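Aminotransferase, class III (Thermomicrobium roseum, PDB 6IO1) acts as a thermostable (S)-enantioselective omega-transaminase, probably exchanging amino groups between amines and carbonyl compounds with pyridoxal 5'-phosphate as cofactor. Local coordinates at residues 106-109 with 114-117; 128-133 with 318-323; 371-376 with 380-385. One frame throughout, in Å; residues are numbered along the deposited sequence.

How the contacts relate
Contacts 1 and 2 belong to the same region of the subunit, with centres about 16 Å apart, and they meet through Gln116, whose amide packs on Phe318 and His320. Both also touch the second subunit of the dimer. Strand 112-118 of contact 1 runs directly into helix 121-138 of contact 2. Contact 3, a hairpin in a different sheet, lies on the other side of the chain's centre, about 33 Å from contact 1 and about 37 Å from contact 2 between centres. The side chains of Phe108 and His320 each lie about 13 Å from a bound PMP, that of Leu381 about 12 Å; contact 2 reaches the second subunit's pocket through Thr323, bonded to Lys289.

Contact 1: 106-109 with 114-117; sequences ELFP and HFQF
Phe108 and Phe115 make this contact ring to ring, and Phe108 can be traced outward from its CB. The bond from CA to CB points toward strand 112-118, yet CB of Phe108 is still 4.4 Å from CZ of Phe115, its nearest ring atom there. The torsion chi1 of -84° sets CG of Phe108 opposite its own carbonyl carbon and beside the backbone N, which carries the ring toward Phe115. CG is no closer than CB, and the approach tightens only at the next atom: CD2 of Phe108 is 3.5 Å from CE2 of Phe115 and 3.7 Å from its CZ. Beyond it, CE2 of Phe108 is 3.9 Å from the same CE2 of Phe115. The ring then draws away, CZ of Phe108 being 5.0 Å from CE2 of Phe115.

Phe108 is the first residue to leave helical backbone angles after helix 95-107, and a short loop then leads into strand 112-118, an edge strand within this chain of the large mixed sheet of the class-III aminotransferase, a fold-type I PLP enzyme. The contact therefore closes a tight helix-to-strand connection.

As seen from Phe115, CD2 of Phe108 arrives at the ring edge, near the ring plane. The two planes are turned by 33° with centroids 5.8 Å apart, an oblique aromatic pair. Phe273 stacks on the Phe108 ring, while Phe287 touches both rings and Leu104 of helix 95-107 packs on Phe115. The backbone of Phe115 is hydrogen-bonded to the second subunit.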
# COMPACT_ATOMS: atom_id res chain seq x y z
N GLU B 106 24.24 2.01 0.08
CA GLU B 106 25.36 2.21 1.00
C GLU B 106 25.03 1.71 2.40
O GLU B 106 25.83 1.00 3.03
CB GLU B 106 25.78 3.68 1.04
CG GLU B 106 26.83 3.97 2.10
CD GLU B 106 27.44 5.35 1.96
OE1 GLU B 106 27.78 5.96 3.00
OE2 GLU B 106 27.59 5.82 0.82
N LEU B 107 23.85 2.08 2.92
CA LEU B 107 23.52 1.80 4.32
C LEU B 107 23.28 0.32 4.57
O LEU B 107 23.68 -0.21 5.62
CB LEU B 107 22.31 2.63 4.74
CG LEU B 107 22.57 4.13 4.84
CD1 LEU B 107 21.31 4.89 5.21
CD2 LEU B 107 23.68 4.42 5.84
N PHE B 108 22.62 -0.37 3.65
CA PHE B 108 22.37 -1.80 3.85
C PHE B 108 23.64 -2.59 3.56
O PHE B 108 24.22 -2.45 2.48
CB PHE B 108 21.23 -2.28 2.95
CG PHE B 108 19.86 -2.05 3.53
CD1 PHE B 108 19.42 -2.80 4.61
CD2 PHE B 108 19.02 -1.09 2.99
CE1 PHE B 108 18.15 -2.59 5.14
CE2 PHE B 108 17.76 -0.88 3.52
CZ PHE B 108 17.32 -1.63 4.59
N PRO B 109 24.11 -3.41 4.51
CA PRO B 109 25.40 -4.08 4.33
C PRO B 109 25.40 -5.06 3.17
O PRO B 109 24.38 -5.66 2.82
CB PRO B 109 25.60 -4.81 5.66
CG PRO B 109 24.68 -4.14 6.63
CD PRO B 109 23.51 -3.67 5.83
N HIS B 114 19.95 -3.20 -4.66
CA HIS B 114 18.93 -2.85 -5.64
C HIS B 114 17.58 -2.72 -4.96
O HIS B 114 17.18 -3.61 -4.21
CB HIS B 114 18.91 -3.88 -6.77
CG HIS B 114 20.25 -4.09 -7.40
ND1 HIS B 114 20.59 -3.54 -8.61
CD2 HIS B 114 21.33 -4.78 -6.98
CE1 HIS B 114 21.83 -3.88 -8.92
NE2 HIS B 114 22.30 -4.64 -7.94
N PHE B 115 16.88 -1.62 -5.21
CA PHE B 115 15.70 -1.30 -4.41
C PHE B 115 14.50 -0.95 -5.28
O PHE B 115 14.64 -0.28 -6.31
CB PHE B 115 16.00 -0.14 -3.45
CG PHE B 115 17.11 -0.42 -2.49
CD1 PHE B 115 18.43 -0.19 -2.84
CD2 PHE B 115 16.84 -0.94 -1.23
CE1 PHE B 115 19.45 -0.46 -1.96
CE2 PHE B 115 17.86 -1.21 -0.34
CZ PHE B 115 19.17 -0.97 -0.71
N GLN B 116 13.33 -1.42 -4.85
CA GLN B 116 12.05 -0.98 -5.39
C GLN B 116 11.19 -0.50 -4.24
O GLN B 116 11.00 -1.22 -3.25
CB GLN B 116 11.33 -2.10 -6.14
CG GLN B 116 10.05 -1.62 -6.82
CD GLN B 116 9.30 -2.73 -7.53
OE1 GLN B 116 8.26 -3.20 -7.05
NE2 GLN B 116 9.81 -3.15 -8.67
N PHE B 117 10.66 0.71 -4.36
CA PHE B 117 9.94 1.33 -3.26
C PHE B 117 8.44 1.04 -3.32
O PHE B 117 7.90 0.64 -4.36
CB PHE B 117 10.20 2.83 -3.24
CG PHE B 117 11.65 3.18 -3.03
CD1 PHE B 117 12.24 2.98 -1.80
CD2 PHE B 117 12.42 3.66 -4.08
CE1 PHE B 117 13.58 3.28 -1.60
CE2 PHE B 117 13.76 3.96 -3.88
CZ PHE B 117 14.34 3.77 -2.65

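Contact 2: 128-133 with 318-323; sequences AIKIAR and FMHGFT
The ammonium of Lys130 meets His320 at the edge of its imidazole: NZ of Lys130 donates to ND1 of His320 over 3.0 Å, lying only 9° out of the ring plane. The bend at chi3, 73°, turns CE and NZ toward the imidazole, with CE of Lys130 3.5 Å from ND1 of His320. NZ of Lys130 gives a second hydrogen bond, 2.8 Å long, to a water that in turn donates to Met319 O over 2.6 Å. Beside this polar pair, Ile131 and Phe318 cross at about a right angle, CG1 of Ile131 being 4.0 Å from CZ of Phe318.

The next shell holds these groups in place. His320 covers one face of the Phe318 ring with its CB, 3.8 Å above the plane and offset toward the rim. Thr127 OG1, one turn earlier on helix 121-138, is hydrogen-bonded to NE2 of His320, so both ring nitrogens are tied to the same helix and rotation of the imidazole is restricted. The second subunit supplies Ile157 O as a further acceptor for Lys130 NZ, and Phe174 for a cation-pi contact. A leucine in place of Lys130 would probably leave ND1 of His320, the water and Ile157 O of the second subunit without their shared donor.

The irregular segment 318-323 is thus joined to the helix at the dimer interface, where Thr323 OG1 bonds to Lys289 NZ of the second subunit, a residue of the PMP pocket. Because ND1 accepts from an ammonium, His320 is probably neutral, with NE2 carrying the proton.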
# COMPACT_ATOMS: atom_id res chain seq x y z
N ALA B 128 8.39 -8.58 -2.03
CA ALA B 128 9.49 -9.50 -1.79
C ALA B 128 9.10 -10.94 -2.11
O ALA B 128 9.88 -11.68 -2.72
CB ALA B 128 9.95 -9.40 -0.33
N ILE B 129 7.89 -11.36 -1.71
CA ILE B 129 7.44 -12.72 -2.00
C ILE B 129 7.34 -12.93 -3.50
O ILE B 129 7.80 -13.94 -4.05
CB ILE B 129 6.10 -12.99 -1.29
CG1 ILE B 129 6.30 -13.07 0.22
CG2 ILE B 129 5.46 -14.27 -1.82
CD1 ILE B 129 5.00 -13.05 1.01
N LYS B 130 6.73 -11.97 -4.20
CA LYS B 130 6.60 -12.08 -5.65
C LYS B 130 7.96 -12.08 -6.33
O LYS B 130 8.17 -12.80 -7.31
CB LYS B 130 5.72 -10.94 -6.19
CG LYS B 130 4.28 -11.01 -5.71
CD LYS B 130 3.44 -9.89 -6.30
CE LYS B 130 3.15 -10.13 -7.78
NZ LYS B 130 2.46 -8.98 -8.41
N ILE B 131 8.90 -11.28 -5.81
CA ILE B 131 10.25 -11.24 -6.39
C ILE B 131 10.95 -12.58 -6.21
O ILE B 131 11.63 -13.06 -7.12
CB ILE B 131 11.06 -10.08 -5.78
CG1 ILE B 131 10.64 -8.76 -6.41
CG2 ILE B 131 12.55 -10.30 -5.99
CD1 ILE B 131 11.36 -7.56 -5.84
N ALA B 132 10.81 -13.20 -5.03
CA ALA B 132 11.44 -14.50 -4.81
C ALA B 132 10.87 -15.55 -5.77
O ALA B 132 11.62 -16.30 -6.41
CB ALA B 132 11.25 -14.94 -3.36
N ARG B 133 9.54 -15.60 -5.88
CA ARG B 133 8.92 -16.57 -6.77
C ARG B 133 9.30 -16.31 -8.23
O ARG B 133 9.60 -17.25 -8.97
CB ARG B 133 7.41 -16.57 -6.58
CG ARG B 133 6.99 -17.13 -5.23
CD ARG B 133 5.52 -16.90 -4.93
NE ARG B 133 5.05 -17.81 -3.88
CZ ARG B 133 3.88 -17.70 -3.26
NH1 ARG B 133 3.05 -16.71 -3.57
NH2 ARG B 133 3.54 -18.57 -2.32
N PHE B 318 8.98 -6.16 -16.35
CA PHE B 318 8.73 -6.70 -15.01
C PHE B 318 7.32 -6.30 -14.62
O PHE B 318 7.07 -5.14 -14.27
CB PHE B 318 9.77 -6.18 -14.03
CG PHE B 318 9.59 -6.69 -12.62
CD1 PHE B 318 9.44 -8.04 -12.38
CD2 PHE B 318 9.60 -5.81 -11.55
CE1 PHE B 318 9.28 -8.51 -11.09
CE2 PHE B 318 9.44 -6.28 -10.26
CZ PHE B 318 9.29 -7.63 -10.03
N MET B 319 6.39 -7.25 -14.66
CA MET B 319 4.96 -6.96 -14.51
C MET B 319 4.56 -6.94 -13.04
O MET B 319 3.72 -7.71 -12.58
CB MET B 319 4.13 -7.96 -15.30
CG MET B 319 4.38 -7.92 -16.80
SD MET B 319 3.95 -6.33 -17.55
CE MET B 319 2.18 -6.31 -17.32
N HIS B 320 5.17 -6.02 -12.29
CA HIS B 320 4.81 -5.82 -10.90
C HIS B 320 5.11 -4.38 -10.50
O HIS B 320 6.14 -3.83 -10.90
CB HIS B 320 5.55 -6.78 -9.97
CG HIS B 320 5.45 -6.43 -8.52
ND1 HIS B 320 4.42 -6.88 -7.72
CD2 HIS B 320 6.23 -5.66 -7.73
CE1 HIS B 320 4.58 -6.42 -6.50
NE2 HIS B 320 5.67 -5.67 -6.47
N GLY B 321 4.21 -3.78 -9.73
CA GLY B 321 4.44 -2.45 -9.21
C GLY B 321 3.23 -1.79 -8.60
O GLY B 321 2.11 -1.94 -9.11
N PHE B 322 3.43 -1.03 -7.53
CA PHE B 322 2.38 -0.23 -6.93
C PHE B 322 2.50 1.20 -7.44
O PHE B 322 3.60 1.69 -7.72
CB PHE B 322 2.47 -0.27 -5.40
CG PHE B 322 2.25 -1.63 -4.81
CD1 PHE B 322 0.98 -2.09 -4.52
CD2 PHE B 322 3.33 -2.47 -4.55
CE1 PHE B 322 0.78 -3.34 -3.97
CE2 PHE B 322 3.14 -3.73 -4.00
CZ PHE B 322 1.86 -4.16 -3.72
N THR B 323 1.35 1.86 -7.56
CA THR B 323 1.29 3.15 -8.25
C THR B 323 2.26 4.16 -7.66
O THR B 323 2.95 4.88 -8.39
CB THR B 323 -0.14 3.70 -8.21
OG1 THR B 323 -0.99 2.89 -9.03
CG2 THR B 323 -0.18 5.14 -8.70
O HOH W 1 1.79 -8.77 -11.12

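Contact 3: 371-376 with 380-385; sequences GEVRGK and LLVEVV
Arg374 grips Glu383 end-on with two nitrogens, both directed at one oxygen. NH1 of Arg374 reaches OE1 of Glu383 at 2.8 Å and NH2 of Arg374 reaches the same oxygen at 3.2 Å, with OE1 practically in the guanidinium plane. The carboxylate is turned 79° from that plane. Arg374 NH1 also donates to OE1 of Glu372 in its own strand, at 3.1 Å, from a position tilted out of the carboxylate plane, so one arginine links two acids. With chi1 at 56°, CG of Arg374 sits between the backbone N and carbonyl carbon, and the extended chain carries the guanidinium alongside Leu381 to Glu383. Tyr188 OH shares OE1 of Glu383, Arg191 NE forms a salt bridge with its OE2, and the carbonyls of Gly234 and Val235 accept from Arg374 NH2 and NE.

The backbone beneath is a beta hairpin, its strands 169° apart in direction, at the edge of the mixed sheet where strand 379-384 next pairs with 421-424 in this fold-type I enzyme. Arg374 and Leu381 form a hydrogen-bonded pair, with Arg374 N 3.0 Å from Leu381 O. Gly371 and Glu372 both face Glu383 in a classic beta bulge: Glu383 N donates to Glu372 O, and Gly371 N to Glu383 O, each at 2.9 Å.

Leu381 lies alongside Arg374 and sets CD2 over one guanidinium face, 3.6 Å from NH2 of Arg374. On the other side of the sheet, Val373 and Val382 stand side by side, CG2 of Val373 at 4.0 Å from CG2 of Val382, and helix 346-361 packs on Val373 and Leu380 there.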
# COMPACT_ATOMS: atom_id res chain seq x y z
N GLY B 371 4.02 -11.89 34.07
CA GLY B 371 4.72 -13.12 33.75
C GLY B 371 6.15 -12.89 33.32
O GLY B 371 7.09 -13.48 33.87
N GLU B 372 6.35 -12.04 32.32
CA GLU B 372 7.69 -11.77 31.81
C GLU B 372 7.75 -10.38 31.19
O GLU B 372 6.81 -9.95 30.51
CB GLU B 372 8.12 -12.82 30.77
CG GLU B 372 9.46 -12.52 30.11
CD GLU B 372 9.88 -13.57 29.11
OE1 GLU B 372 9.45 -13.47 27.94
OE2 GLU B 372 10.63 -14.50 29.48
N VAL B 373 8.86 -9.69 31.41
CA VAL B 373 9.17 -8.44 30.73
C VAL B 373 10.34 -8.71 29.79
O VAL B 373 11.40 -9.16 30.23
CB VAL B 373 9.51 -7.32 31.72
CG1 VAL B 373 9.95 -6.07 30.98
CG2 VAL B 373 8.31 -7.03 32.62
N ARG B 374 10.14 -8.44 28.50
CA ARG B 374 11.17 -8.71 27.51
C ARG B 374 11.30 -7.52 26.57
O ARG B 374 10.37 -6.73 26.43
CB ARG B 374 10.88 -9.99 26.72
CG ARG B 374 9.54 -10.02 26.02
CD ARG B 374 9.31 -11.36 25.35
NE ARG B 374 7.99 -11.45 24.72
CZ ARG B 374 6.90 -11.89 25.34
NH1 ARG B 374 6.97 -12.29 26.60
NH2 ARG B 374 5.74 -11.95 24.69
N GLY B 375 12.47 -7.38 25.97
CA GLY B 375 12.68 -6.29 25.04
C GLY B 375 14.00 -6.39 24.32
O GLY B 375 14.95 -7.02 24.79
N LYS B 376 14.04 -5.74 23.16
CA LYS B 376 15.25 -5.55 22.38
C LYS B 376 15.25 -4.12 21.87
O LYS B 376 14.30 -3.71 21.19
CB LYS B 376 15.35 -6.54 21.22
CG LYS B 376 16.63 -6.40 20.42
CD LYS B 376 17.85 -6.68 21.27
CE LYS B 376 19.13 -6.51 20.46
NZ LYS B 376 20.34 -6.60 21.32
N LEU B 380 9.62 -3.20 23.53
CA LEU B 380 9.46 -3.79 24.85
C LEU B 380 8.05 -4.31 25.04
O LEU B 380 7.09 -3.79 24.46
CB LEU B 380 9.81 -2.78 25.96
CG LEU B 380 11.24 -2.23 25.93
CD1 LEU B 380 11.25 -0.78 25.46
CD2 LEU B 380 11.90 -2.37 27.29
N LEU B 381 7.92 -5.35 25.87
CA LEU B 381 6.63 -5.95 26.17
C LEU B 381 6.60 -6.43 27.62
O LEU B 381 7.56 -7.04 28.11
CB LEU B 381 6.32 -7.12 25.23
CG LEU B 381 4.88 -7.66 25.25
CD1 LEU B 381 4.45 -8.06 23.86
CD2 LEU B 381 4.74 -8.83 26.20
N VAL B 382 5.48 -6.15 28.28
CA VAL B 382 5.13 -6.66 29.59
C VAL B 382 3.99 -7.65 29.39
O VAL B 382 2.87 -7.24 29.06
CB VAL B 382 4.73 -5.54 30.56
CG1 VAL B 382 4.32 -6.12 31.91
CG2 VAL B 382 5.86 -4.53 30.71
N GLU B 383 4.28 -8.94 29.54
CA GLU B 383 3.28 -9.99 29.39
C GLU B 383 2.55 -10.19 30.72
O GLU B 383 3.19 -10.47 31.74
CB GLU B 383 3.92 -11.30 28.94
CG GLU B 383 2.95 -12.47 28.85
CD GLU B 383 3.47 -13.59 27.97
OE1 GLU B 383 4.48 -13.39 27.26
OE2 GLU B 383 2.87 -14.68 27.99
N VAL B 384 1.23 -10.03 30.70
CA VAL B 384 0.41 -10.09 31.90
C VAL B 384 -0.24 -11.46 31.99
O VAL B 384 -0.77 -11.98 31.00
CB VAL B 384 -0.65 -8.98 31.90
CG1 VAL B 384 -1.65 -9.18 33.03
CG2 VAL B 384 0.02 -7.61 32.01
N VAL B 385 -0.18 -12.06 33.18
CA VAL B 385 -0.75 -13.37 33.45
C VAL B 385 -1.53 -13.28 34.76
O VAL B 385 -1.28 -12.42 35.60
CB VAL B 385 0.31 -14.48 33.54
CG1 VAL B 385 0.98 -14.70 32.19
CG2 VAL B 385 1.35 -14.15 34.61